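Local atomic coordinates of Cap5O (Staphylococcus aureus, PDB entry 3OJO), a protein that probably oxidises UDP-N-acetylmannosamine with NAD as the acceptor, a step in the synthesis of the staphylococcal capsular polysaccharide. Residues B[27-32]-B[172-177]; B[33-38]-B[195-200]; B[85-90]-B[117-122]; B[110-115]-B[142-147]. One frame throughout, in Å; residues are numbered along the deposited sequence.

Interaction 1: B[27-32]-B[172-177]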
loop_
_atom_site.group_PDB
_atom_site.type_symbol
_atom_site.label_atom_id
_atom_site.label_comp_id
_atom_site.label_asym_id
_atom_site.label_seq_id
_atom_site.Cartn_x
_atom_site.Cartn_y
_atom_site.Cartn_z
ATOM N N SER B 27 -7.185 -5.675 33.793
ATOM C CA SER B 27 -7.513 -6.222 35.117
ATOM C C SER B 27 -8.236 -5.148 35.930
ATOM O O SER B 27 -9.270 -5.425 36.529
ATOM C CB SER B 27 -6.240 -6.605 35.862
ATOM O OG SER B 27 -5.430 -7.449 35.070
ATOM N N ILE B 28 -7.693 -3.913 35.914
ATOM C CA ILE B 28 -8.245 -2.766 36.628
ATOM C C ILE B 28 -9.689 -2.483 36.160
ATOM O O ILE B 28 -10.565 -2.279 36.993
ATOM C CB ILE B 28 -7.264 -1.539 36.560
ATOM C CG1 ILE B 28 -6.071 -1.755 37.510
ATOM C CG2 ILE B 28 -7.964 -0.189 36.853
ATOM C CD1 ILE B 28 -4.855 -0.794 37.283
ATOM N N MET B 29 -9.924 -2.545 34.843
ATOM C CA MET B 29 -11.203 -2.312 34.194
ATOM C C MET B 29 -12.324 -3.296 34.590
ATOM O O MET B 29 -13.426 -2.854 34.923
ATOM C CB MET B 29 -11.021 -2.249 32.679
ATOM C CG MET B 29 -12.202 -1.636 31.966
ATOM S SD MET B 29 -12.795 -0.058 32.653
ATOM C CE MET B 29 -11.969 1.042 31.681
ATOM N N PHE B 30 -12.055 -4.613 34.556
ATOM C CA PHE B 30 -13.046 -5.618 34.935
ATOM C C PHE B 30 -13.377 -5.545 36.432
ATOM O O PHE B 30 -14.547 -5.689 36.799
ATOM C CB PHE B 30 -12.562 -7.021 34.575
ATOM C CG PHE B 30 -12.676 -7.393 33.114
ATOM C CD1 PHE B 30 -13.888 -7.836 32.583
ATOM C CD2 PHE B 30 -11.554 -7.404 32.293
ATOM C CE1 PHE B 30 -13.973 -8.258 31.247
ATOM C CE2 PHE B 30 -11.641 -7.830 30.967
ATOM C CZ PHE B 30 -12.849 -8.247 30.451
ATOM N N ALA B 31 -12.344 -5.297 37.282
ATOM C CA ALA B 31 -12.464 -5.163 38.735
ATOM C C ALA B 31 -13.276 -3.922 39.115
ATOM O O ALA B 31 -14.006 -3.953 40.107
ATOM C CB ALA B 31 -11.089 -5.118 39.374
ATOM N N LYS B 32 -13.165 -2.846 38.308
ATOM C CA LYS B 32 -13.893 -1.576 38.445
ATOM C C LYS B 32 -15.406 -1.815 38.253
ATOM O O LYS B 32 -16.220 -1.030 38.741
ATOM C CB LYS B 32 -13.380 -0.570 37.387
ATOM C CG LYS B 32 -13.795 0.875 37.608
ATOM C CD LYS B 32 -13.556 1.732 36.372
ATOM C CE LYS B 32 -14.176 3.109 36.503
ATOM N NZ LYS B 32 -13.356 4.023 37.341
ATOM N N GLU B 172 -10.218 4.273 25.950
ATOM C CA GLU B 172 -9.987 3.463 24.751
ATOM C C GLU B 172 -10.514 2.018 24.927
ATOM O O GLU B 172 -11.141 1.505 24.039
ATOM C CB GLU B 172 -8.499 3.502 24.396
ATOM C CG GLU B 172 -8.073 2.613 23.242
ATOM C CD GLU B 172 -7.938 3.283 21.891
ATOM O OE1 GLU B 172 -8.569 4.345 21.680
ATOM O OE2 GLU B 172 -7.231 2.718 21.025
ATOM N N LEU B 173 -10.319 1.411 26.095
ATOM C CA LEU B 173 -10.763 0.059 26.421
ATOM C C LEU B 173 -12.297 -0.083 26.384
ATOM O O LEU B 173 -12.796 -1.112 25.942
ATOM C CB LEU B 173 -10.211 -0.273 27.820
ATOM C CG LEU B 173 -9.674 -1.683 28.151
ATOM C CD1 LEU B 173 -8.666 -2.182 27.130
ATOM C CD2 LEU B 173 -9.015 -1.672 29.520
ATOM N N VAL B 174 -13.028 0.971 26.791
ATOM C CA VAL B 174 -14.490 1.031 26.838
ATOM C C VAL B 174 -15.146 1.318 25.461
ATOM O O VAL B 174 -16.046 0.577 25.040
ATOM C CB VAL B 174 -14.948 2.045 27.946
ATOM C CG1 VAL B 174 -16.428 2.400 27.830
ATOM C CG2 VAL B 174 -14.663 1.502 29.337
ATOM N N HIS B 175 -14.714 2.411 24.792
ATOM C CA HIS B 175 -15.284 2.937 23.546
ATOM C C HIS B 175 -14.817 2.398 22.193
ATOM O O HIS B 175 -15.502 2.623 21.192
ATOM C CB HIS B 175 -15.313 4.468 23.570
ATOM C CG HIS B 175 -16.082 5.013 24.727
ATOM N ND1 HIS B 175 -15.451 5.654 25.775
ATOM C CD2 HIS B 175 -17.407 4.938 24.991
ATOM C CE1 HIS B 175 -16.411 5.975 26.628
ATOM N NE2 HIS B 175 -17.601 5.554 26.205
ATOM N N ASN B 176 -13.687 1.689 22.148
ATOM C CA ASN B 176 -13.198 1.114 20.904
ATOM C C ASN B 176 -14.048 -0.054 20.459
ATOM O O ASN B 176 -14.491 -0.855 21.289
ATOM C CB ASN B 176 -11.760 0.589 21.068
ATOM C CG ASN B 176 -10.655 1.552 20.753
ATOM O OD1 ASN B 176 -10.848 2.769 20.647
ATOM N ND2 ASN B 176 -9.458 1.010 20.599
ATOM N N ASN B 177 -14.189 -0.200 19.132
ATOM C CA ASN B 177 -14.829 -1.342 18.503
ATOM C C ASN B 177 -13.873 -2.514 18.706
ATOM O O ASN B 177 -12.655 -2.342 18.722
ATOM C CB ASN B 177 -15.097 -1.097 17.030
ATOM C CG ASN B 177 -16.119 -0.030 16.742
ATOM O OD1 ASN B 177 -16.782 0.512 17.627
ATOM N ND2 ASN B 177 -16.290 0.277 15.474
#
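M29 reaches from helix 23-32 to helix 169-175 and meets two consecutive residues there with different parts of its chain. Its base lies against L173: M29 CB is 3.8 Å from L173 CD2, and M29 CG follows at 4.0 Å from the same methyl, the two side chains running past one another in opposite directions. Its far end meets V174, where M29 CE comes to 3.6 Å from V174 CG2 and the side chains cross at about a right angle. The torsions explain how one side chain reaches both. CG stands anti to the backbone N (chi1 -164°), and the chain then bends at both chi2 (49°) and chi3 (95°), which carries the terminal methyl over to V174. Everything in the contact is apolar, with no hydrogen bond passing between the helices. One shell out, the backbone of V174 is bonded to Q200 and G201, while L173 lies close to V164, an NAD-binding residue. Both helices belong to the Rossmann-type NAD-binding domain. Other faces of helix 23-32 pack elsewhere: F30 and A31 on V37 of strand 36-40, I28 and A31 on L75 of strand 75-78, and I28, A31 and K32 on helix 62-71.

Interaction 2: B[33-38]-B[195-200]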
loop_
_atom_site.group_PDB
_atom_site.type_symbol
_atom_site.label_atom_id
_atom_site.label_comp_id
_atom_site.label_asym_id
_atom_site.label_seq_id
_atom_site.Cartn_x
_atom_site.Cartn_y
_atom_site.Cartn_z
ATOM N N HIS B 33 -15.761 -2.905 37.540
ATOM C CA HIS B 33 -17.132 -3.298 37.206
ATOM C C HIS B 33 -17.676 -4.489 38.043
ATOM O O HIS B 33 -18.693 -5.096 37.684
ATOM C CB HIS B 33 -17.260 -3.507 35.679
ATOM C CG HIS B 33 -17.125 -2.232 34.900
ATOM N ND1 HIS B 33 -18.227 -1.596 34.368
ATOM C CD2 HIS B 33 -16.026 -1.489 34.633
ATOM C CE1 HIS B 33 -17.768 -0.492 33.797
ATOM N NE2 HIS B 33 -16.449 -0.388 33.928
ATOM N N GLY B 34 -17.011 -4.772 39.166
ATOM C CA GLY B 34 -17.416 -5.800 40.119
ATOM C C GLY B 34 -16.936 -7.223 39.914
ATOM O O GLY B 34 -17.346 -8.118 40.669
ATOM N N VAL B 35 -16.073 -7.461 38.916
ATOM C CA VAL B 35 -15.537 -8.805 38.652
ATOM C C VAL B 35 -14.342 -9.063 39.592
ATOM O O VAL B 35 -13.562 -8.145 39.835
ATOM C CB VAL B 35 -15.174 -9.001 37.157
ATOM C CG1 VAL B 35 -14.780 -10.441 36.858
ATOM C CG2 VAL B 35 -16.319 -8.562 36.246
ATOM N N ASP B 36 -14.235 -10.291 40.153
ATOM C CA ASP B 36 -13.138 -10.686 41.050
ATOM C C ASP B 36 -11.995 -11.075 40.146
ATOM O O ASP B 36 -12.085 -12.068 39.403
ATOM C CB ASP B 36 -13.539 -11.840 41.993
ATOM C CG ASP B 36 -14.807 -11.578 42.777
ATOM O OD1 ASP B 36 -14.905 -10.499 43.406
ATOM O OD2 ASP B 36 -15.722 -12.443 42.739
ATOM N N VAL B 37 -10.955 -10.223 40.141
ATOM C CA VAL B 37 -9.822 -10.337 39.241
ATOM C C VAL B 37 -8.548 -10.731 39.944
ATOM O O VAL B 37 -8.124 -10.084 40.902
ATOM C CB VAL B 37 -9.631 -9.049 38.364
ATOM C CG1 VAL B 37 -8.570 -9.251 37.294
ATOM C CG2 VAL B 37 -10.934 -8.595 37.716
ATOM N N LEU B 38 -7.893 -11.759 39.401
ATOM C CA LEU B 38 -6.577 -12.190 39.820
ATOM C C LEU B 38 -5.611 -11.809 38.687
ATOM O O LEU B 38 -5.717 -12.328 37.574
ATOM C CB LEU B 38 -6.528 -13.698 40.103
ATOM C CG LEU B 38 -5.329 -14.253 40.913
ATOM C CD1 LEU B 38 -4.641 -15.380 40.252
ATOM C CD2 LEU B 38 -4.492 -13.231 41.662
ATOM N N TYR B 195 -16.709 -9.300 27.471
ATOM C CA TYR B 195 -16.548 -7.882 27.143
ATOM C C TYR B 195 -17.747 -6.979 27.380
ATOM O O TYR B 195 -17.569 -5.782 27.625
ATOM C CB TYR B 195 -15.927 -7.719 25.752
ATOM C CG TYR B 195 -14.496 -8.217 25.722
ATOM C CD1 TYR B 195 -14.166 -9.413 25.088
ATOM C CD2 TYR B 195 -13.484 -7.537 26.399
ATOM C CE1 TYR B 195 -12.858 -9.895 25.093
ATOM C CE2 TYR B 195 -12.173 -8.014 26.412
ATOM C CZ TYR B 195 -11.862 -9.183 25.746
ATOM O OH TYR B 195 -10.565 -9.643 25.755
ATOM N N ARG B 196 -18.954 -7.563 27.379
ATOM C CA ARG B 196 -20.236 -6.877 27.612
ATOM C C ARG B 196 -20.243 -6.099 28.948
ATOM O O ARG B 196 -20.989 -5.126 29.076
ATOM C CB ARG B 196 -21.375 -7.908 27.594
ATOM C CG ARG B 196 -22.696 -7.397 27.019
ATOM C CD ARG B 196 -23.575 -8.531 26.493
ATOM N NE ARG B 196 -23.947 -9.500 27.532
ATOM C CZ ARG B 196 -24.024 -10.816 27.342
ATOM N NH1 ARG B 196 -23.766 -11.340 26.148
ATOM N NH2 ARG B 196 -24.364 -11.617 28.343
ATOM N N THR B 197 -19.368 -6.522 29.907
ATOM C CA THR B 197 -19.146 -5.977 31.252
ATOM C C THR B 197 -18.914 -4.466 31.254
ATOM O O THR B 197 -19.424 -3.784 32.142
ATOM C CB THR B 197 -17.975 -6.753 31.944
ATOM O OG1 THR B 197 -18.199 -8.167 31.859
ATOM C CG2 THR B 197 -17.754 -6.353 33.419
ATOM N N PHE B 198 -18.152 -3.941 30.266
ATOM C CA PHE B 198 -17.806 -2.510 30.184
ATOM C C PHE B 198 -17.697 -1.986 28.753
ATOM O O PHE B 198 -17.658 -0.768 28.566
ATOM C CB PHE B 198 -16.482 -2.232 30.940
ATOM C CG PHE B 198 -15.285 -2.960 30.365
ATOM C CD1 PHE B 198 -14.989 -4.264 30.757
ATOM C CD2 PHE B 198 -14.483 -2.360 29.396
ATOM C CE1 PHE B 198 -13.918 -4.948 30.189
ATOM C CE2 PHE B 198 -13.402 -3.049 28.838
ATOM C CZ PHE B 198 -13.128 -4.334 29.243
ATOM N N VAL B 199 -17.580 -2.886 27.754
ATOM C CA VAL B 199 -17.431 -2.455 26.353
ATOM C C VAL B 199 -18.737 -1.849 25.813
ATOM O O VAL B 199 -19.763 -2.536 25.710
ATOM C CB VAL B 199 -16.787 -3.508 25.385
ATOM C CG1 VAL B 199 -16.686 -2.975 23.953
ATOM C CG2 VAL B 199 -15.417 -3.945 25.882
ATOM N N GLN B 200 -18.665 -0.546 25.493
ATOM C CA GLN B 200 -19.731 0.261 24.906
ATOM C C GLN B 200 -19.544 0.348 23.388
ATOM O O GLN B 200 -20.501 0.631 22.662
ATOM C CB GLN B 200 -19.759 1.662 25.544
ATOM C CG GLN B 200 -20.564 1.704 26.842
ATOM C CD GLN B 200 -20.236 2.909 27.689
ATOM O OE1 GLN B 200 -20.551 4.058 27.344
ATOM N NE2 GLN B 200 -19.638 2.663 28.848
#
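The carbonyl O of Y195 accepts two backbone amides, V199 N at 2.9 Å and F198 N at 3.3 Å, and this turn holds F198 where its CB can lie on the ring of H33. That CH-pi contact is the centre of the interaction: F198 CB sits 3.6 Å from the centroid of the H33 imidazole, only 14° off the ring normal and thus squarely over one face. The phenyl group does not stack on the histidine. With CG placed between the backbone N and the carbonyl carbon (chi1 62°), it leads away instead, to meet F30 edge-to-face, and its plane is oblique to that of H33. T197 adds a second point of touch through one methyl, CG2, which lies 3.7 Å from H33 CB and 3.9 Å from V35 CG2; its OG1 is bonded to V194 O. H33 and V35 flank G34, the C-prime residue of a Schellman motif that ends helix 23-32, with V35 N bonded to F30 O. Although H33 ND1 lies 3.3 Å from T197 O, the angle is too poor for a hydrogen bond. The two loops are therefore joined by van der Waals and CH-pi contact, and the hydrogen bonds lie within or beside each segment and do not cross between them.

Interaction 3: B[85-90]-B[117-122]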
loop_
_atom_site.group_PDB
_atom_site.type_symbol
_atom_site.label_atom_id
_atom_site.label_comp_id
_atom_site.label_asym_id
_atom_site.label_seq_id
_atom_site.Cartn_x
_atom_site.Cartn_y
_atom_site.Cartn_z
ATOM N N ASP B 85 -13.214 -18.517 35.911
ATOM C CA ASP B 85 -14.237 -18.708 34.885
ATOM C C ASP B 85 -13.688 -18.278 33.526
ATOM O O ASP B 85 -13.982 -18.912 32.505
ATOM C CB ASP B 85 -15.490 -17.870 35.209
ATOM C CG ASP B 85 -16.161 -18.165 36.541
ATOM O OD1 ASP B 85 -16.329 -19.371 36.877
ATOM O OD2 ASP B 85 -16.573 -17.206 37.215
ATOM N N VAL B 86 -12.917 -17.162 33.518
ATOM C CA VAL B 86 -12.326 -16.561 32.326
ATOM C C VAL B 86 -10.839 -16.384 32.560
ATOM O O VAL B 86 -10.425 -15.974 33.646
ATOM C CB VAL B 86 -12.986 -15.197 31.963
ATOM C CG1 VAL B 86 -12.526 -14.696 30.592
ATOM C CG2 VAL B 86 -14.505 -15.254 32.030
ATOM N N PHE B 87 -10.042 -16.663 31.521
ATOM C CA PHE B 87 -8.603 -16.438 31.520
ATOM C C PHE B 87 -8.257 -15.578 30.314
ATOM O O PHE B 87 -8.661 -15.887 29.201
ATOM C CB PHE B 87 -7.824 -17.742 31.456
ATOM C CG PHE B 87 -7.997 -18.676 32.623
ATOM C CD1 PHE B 87 -7.119 -18.637 33.702
ATOM C CD2 PHE B 87 -9.001 -19.642 32.619
ATOM C CE1 PHE B 87 -7.251 -19.540 34.762
ATOM C CE2 PHE B 87 -9.146 -20.533 33.690
ATOM C CZ PHE B 87 -8.264 -20.484 34.749
ATOM N N ILE B 88 -7.547 -14.475 30.547
ATOM C CA ILE B 88 -7.101 -13.576 29.493
ATOM C C ILE B 88 -5.567 -13.590 29.437
ATOM O O ILE B 88 -4.922 -13.193 30.409
ATOM C CB ILE B 88 -7.671 -12.128 29.624
ATOM C CG1 ILE B 88 -9.212 -12.122 29.565
ATOM C CG2 ILE B 88 -7.063 -11.230 28.534
ATOM C CD1 ILE B 88 -9.884 -10.830 29.789
ATOM N N ILE B 89 -4.995 -14.024 28.294
ATOM C CA ILE B 89 -3.548 -14.000 28.084
ATOM C C ILE B 89 -3.217 -12.664 27.404
ATOM O O ILE B 89 -3.695 -12.391 26.292
ATOM C CB ILE B 89 -3.052 -15.239 27.304
ATOM C CG1 ILE B 89 -3.298 -16.524 28.131
ATOM C CG2 ILE B 89 -1.573 -15.101 26.895
ATOM C CD1 ILE B 89 -3.604 -17.752 27.326
ATOM N N ALA B 90 -2.425 -11.836 28.100
ATOM C CA ALA B 90 -1.978 -10.507 27.668
ATOM C C ALA B 90 -0.459 -10.370 27.890
ATOM O O ALA B 90 0.020 -9.314 28.310
ATOM C CB ALA B 90 -2.720 -9.436 28.447
ATOM N N PRO B 117 -3.428 -26.584 34.336
ATOM C CA PRO B 117 -3.831 -27.355 35.532
ATOM C C PRO B 117 -5.065 -26.839 36.280
ATOM O O PRO B 117 -5.614 -27.560 37.106
ATOM C CB PRO B 117 -2.594 -27.287 36.435
ATOM C CG PRO B 117 -1.485 -26.875 35.568
ATOM C CD PRO B 117 -2.075 -26.016 34.517
ATOM N N PHE B 118 -5.489 -25.604 36.007
ATOM C CA PHE B 118 -6.617 -24.974 36.688
ATOM C C PHE B 118 -7.912 -25.014 35.888
ATOM O O PHE B 118 -8.953 -24.596 36.397
ATOM C CB PHE B 118 -6.249 -23.535 37.086
ATOM C CG PHE B 118 -4.956 -23.455 37.867
ATOM C CD1 PHE B 118 -4.943 -23.644 39.243
ATOM C CD2 PHE B 118 -3.747 -23.229 37.221
ATOM C CE1 PHE B 118 -3.746 -23.603 39.956
ATOM C CE2 PHE B 118 -2.549 -23.191 37.933
ATOM C CZ PHE B 118 -2.556 -23.366 39.296
ATOM N N LEU B 119 -7.852 -25.526 34.644
ATOM C CA LEU B 119 -8.986 -25.588 33.728
ATOM C C LEU B 119 -10.120 -26.494 34.161
ATOM O O LEU B 119 -9.900 -27.648 34.518
ATOM C CB LEU B 119 -8.539 -25.949 32.307
ATOM C CG LEU B 119 -7.915 -24.830 31.473
ATOM C CD1 LEU B 119 -7.570 -25.331 30.095
ATOM C CD2 LEU B 119 -8.842 -23.635 31.371
ATOM N N LYS B 120 -11.339 -25.955 34.106
ATOM C CA LYS B 120 -12.582 -26.635 34.452
ATOM C C LYS B 120 -13.562 -26.470 33.286
ATOM O O LYS B 120 -13.416 -25.536 32.494
ATOM C CB LYS B 120 -13.197 -26.038 35.745
ATOM C CG LYS B 120 -12.230 -25.842 36.930
ATOM C CD LYS B 120 -12.002 -27.104 37.763
ATOM C CE LYS B 120 -11.100 -26.856 38.956
ATOM N NZ LYS B 120 -9.650 -26.961 38.611
ATOM N N LYS B 121 -14.553 -27.379 33.165
ATOM C CA LYS B 121 -15.550 -27.279 32.097
ATOM C C LYS B 121 -16.365 -25.979 32.227
ATOM O O LYS B 121 -16.681 -25.561 33.346
ATOM C CB LYS B 121 -16.439 -28.531 32.041
ATOM C CG LYS B 121 -15.732 -29.716 31.386
ATOM C CD LYS B 121 -16.566 -30.980 31.351
ATOM C CE LYS B 121 -15.974 -32.031 30.432
ATOM N NZ LYS B 121 -14.647 -32.543 30.899
ATOM N N GLY B 122 -16.603 -25.321 31.090
ATOM C CA GLY B 122 -17.338 -24.058 31.007
ATOM C C GLY B 122 -16.469 -22.816 30.899
ATOM O O GLY B 122 -16.981 -21.724 30.625
#
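F87 sits in the extended backbone of strand 86-89, whereas F118 and L119, which it meets, belong to a bend that follows helix 106-115. F118 closes a short 3-10 segment, and at L119 the chain opens into an extended course (phi -65°, psi 131°) leading toward strand 124-127. No backbone bond joins the two segments, so the contact rests on side chains. F87 CG stands anti to the carbonyl carbon (chi1 -63°), and the ring approaches the bend with its outer carbons: CE2 lies 3.9 Å from L119 CD2, and CZ 4.3 Å from F118 CB. Both partners come in obliquely to the ring. F118 contributes just the base of its side chain, for its phenyl group leads away from F87, while L119 turns its end inward and also touches I125. A weak bond from K120 NZ to F118 O, 3.3 Å long, closes across the bend. F87 also packs on I115 of helix 106-115, which follows its strand, and is bonded through its backbone to T124. The crossover helix and the turn into the neighbouring parallel strand thus both pack against one phenyl ring of the strand before them, in a beta-alpha-beta unit characteristic of the Rossmann-type NAD-binding domain.

Interaction 4: B[110-115]-B[142-147]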
loop_
_atom_site.group_PDB
_atom_site.type_symbol
_atom_site.label_atom_id
_atom_site.label_comp_id
_atom_site.label_asym_id
_atom_site.label_seq_id
_atom_site.Cartn_x
_atom_site.Cartn_y
_atom_site.Cartn_z
ATOM N N ARG B 110 3.756 -20.554 26.900
ATOM C CA ARG B 110 4.212 -20.708 28.287
ATOM C C ARG B 110 3.076 -20.298 29.221
ATOM O O ARG B 110 2.785 -21.029 30.162
ATOM C CB ARG B 110 5.437 -19.822 28.545
ATOM C CG ARG B 110 6.701 -20.585 28.836
ATOM C CD ARG B 110 7.923 -19.681 28.813
ATOM N NE ARG B 110 8.560 -19.652 27.493
ATOM C CZ ARG B 110 9.505 -18.787 27.133
ATOM N NH1 ARG B 110 9.920 -17.855 27.981
ATOM N NH2 ARG B 110 10.030 -18.839 25.916
ATOM N N ALA B 111 2.409 -19.146 28.923
ATOM C CA ALA B 111 1.262 -18.631 29.660
ATOM C C ALA B 111 0.069 -19.578 29.559
ATOM O O ALA B 111 -0.696 -19.686 30.520
ATOM C CB ALA B 111 0.875 -17.254 29.149
ATOM N N LEU B 112 -0.103 -20.256 28.393
ATOM C CA LEU B 112 -1.172 -21.237 28.220
ATOM C C LEU B 112 -0.930 -22.434 29.150
ATOM O O LEU B 112 -1.868 -22.860 29.826
ATOM C CB LEU B 112 -1.365 -21.667 26.753
ATOM C CG LEU B 112 -2.585 -22.596 26.449
ATOM C CD1 LEU B 112 -3.928 -21.951 26.827
ATOM C CD2 LEU B 112 -2.590 -23.056 24.996
ATOM N N ASP B 113 0.338 -22.896 29.264
ATOM C CA ASP B 113 0.719 -24.015 30.140
ATOM C C ASP B 113 0.529 -23.749 31.639
ATOM O O ASP B 113 0.323 -24.704 32.393
ATOM C CB ASP B 113 2.141 -24.508 29.861
ATOM C CG ASP B 113 2.337 -25.212 28.543
ATOM O OD1 ASP B 113 3.445 -25.105 27.975
ATOM O OD2 ASP B 113 1.382 -25.874 28.074
ATOM N N SER B 114 0.593 -22.470 32.071
ATOM C CA SER B 114 0.402 -22.049 33.475
ATOM C C SER B 114 -1.071 -22.152 33.902
ATOM O O SER B 114 -1.374 -22.370 35.075
ATOM C CB SER B 114 0.900 -20.617 33.673
ATOM O OG SER B 114 -0.057 -19.633 33.306
ATOM N N ILE B 115 -1.968 -21.992 32.924
ATOM C CA ILE B 115 -3.421 -21.982 33.020
ATOM C C ILE B 115 -4.036 -23.398 33.018
ATOM O O ILE B 115 -5.013 -23.636 33.724
ATOM C CB ILE B 115 -3.893 -21.070 31.848
ATOM C CG1 ILE B 115 -4.127 -19.641 32.334
ATOM C CG2 ILE B 115 -5.023 -21.629 30.944
ATOM C CD1 ILE B 115 -4.357 -18.637 31.207
ATOM N N PRO B 142 -5.254 -27.777 19.753
ATOM C CA PRO B 142 -4.691 -29.123 20.020
ATOM C C PRO B 142 -4.217 -29.384 21.448
ATOM O O PRO B 142 -4.341 -30.507 21.935
ATOM C CB PRO B 142 -3.509 -29.204 19.063
ATOM C CG PRO B 142 -3.878 -28.286 17.966
ATOM C CD PRO B 142 -4.523 -27.129 18.651
ATOM N N VAL B 143 -3.666 -28.361 22.107
ATOM C CA VAL B 143 -3.182 -28.432 23.485
ATOM C C VAL B 143 -4.378 -28.661 24.431
ATOM O O VAL B 143 -4.308 -29.513 25.321
ATOM C CB VAL B 143 -2.348 -27.171 23.849
ATOM C CG1 VAL B 143 -2.066 -27.082 25.345
ATOM C CG2 VAL B 143 -1.044 -27.140 23.060
ATOM N N ILE B 144 -5.466 -27.910 24.218
ATOM C CA ILE B 144 -6.665 -28.009 25.030
ATOM C C ILE B 144 -7.397 -29.323 24.772
ATOM O O ILE B 144 -7.825 -29.980 25.719
ATOM C CB ILE B 144 -7.549 -26.744 24.870
ATOM C CG1 ILE B 144 -7.095 -25.632 25.846
ATOM C CG2 ILE B 144 -8.991 -27.070 25.133
ATOM C CD1 ILE B 144 -6.034 -24.770 25.401
ATOM N N GLU B 145 -7.497 -29.732 23.498
ATOM C CA GLU B 145 -8.148 -30.988 23.114
ATOM C C GLU B 145 -7.397 -32.233 23.608
ATOM O O GLU B 145 -8.008 -33.288 23.789
ATOM C CB GLU B 145 -8.452 -31.025 21.614
ATOM C CG GLU B 145 -9.743 -30.277 21.297
ATOM C CD GLU B 145 -10.140 -30.159 19.840
ATOM O OE1 GLU B 145 -9.235 -30.164 18.975
ATOM O OE2 GLU B 145 -11.357 -30.048 19.563
ATOM N N ASN B 146 -6.092 -32.077 23.903
ATOM C CA ASN B 146 -5.232 -33.123 24.459
ATOM C C ASN B 146 -5.654 -33.478 25.886
ATOM O O ASN B 146 -5.408 -34.599 26.339
ATOM C CB ASN B 146 -3.773 -32.708 24.428
ATOM C CG ASN B 146 -2.881 -33.801 23.897
ATOM O OD1 ASN B 146 -2.101 -34.422 24.632
ATOM N ND2 ASN B 146 -3.019 -34.096 22.611
ATOM N N LEU B 147 -6.290 -32.513 26.587
ATOM C CA LEU B 147 -6.881 -32.659 27.929
ATOM C C LEU B 147 -8.330 -33.092 27.674
ATOM O O LEU B 147 -8.736 -33.018 26.519
ATOM C CB LEU B 147 -6.879 -31.296 28.642
ATOM C CG LEU B 147 -5.554 -30.535 28.690
ATOM C CD1 LEU B 147 -5.741 -29.142 29.229
ATOM C CD2 LEU B 147 -4.545 -31.269 29.527
#
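L112 points from helix 106-115 straight at helix 135-145, and its forked end meets V143 and I144 in two distinct ways. Toward V143 the approach is tip to tip: L112 CD2 and V143 CG1, each at the end of its branch, stand 4.1 Å apart. Toward I144 the side chains cross at about a right angle, and I144 CD1 comes up against both prongs of the leucine, at 3.8 Å from L112 CD1 and 3.9 Å from L112 CD2. The leucine is aimed by its first torsion, which sets CG anti to the backbone N (chi1 -174°), and I144 bends at chi2 (86°) to bring its CD1 methyl across. This joint is purely hydrophobic. No hydrogen bond crosses between the two segments; within helix 106-115, S114 OG donates to A111 O over 2.9 Å. On another face of that helix, A111 and I115 pack on V17 and I89, of strands 13-17 and 86-89 respectively. V143 also touches L116, and I144 touches I155. Since helix 106-115 leads from strand 86-89 to strand 124-127, and helix 135-145 from there to strand 156-159, their contact joins successive crossover helices of a Rossmann-type fold.

How the interactions relate
The four contacts fall into two pairs. Interactions 1 and 2, with centres 7 Å apart, touch through F30 and V174 of the first: F30 CE1 lies 3.5 Å from F198 CE1, and V174 O is 2.9 Å from Q200 N. Interactions 3 and 4, with centres 10 Å apart, meet where F87 CD1 approaches I115 CG1 at 3.4 Å. Strand 86-89 connects the pairs, because I88 CD1 touches F30 CE2 at 3.7 Å while F87 and I89 pack on helix 106-115. Interactions 1 and 4 do not touch. Both pairs approach the cofactor: A90 touches the NAD, and the side chains of L173 and L112 are each about 9 Å from it. E172 touches a bound pyridine-2,6-dicarboxylic acid.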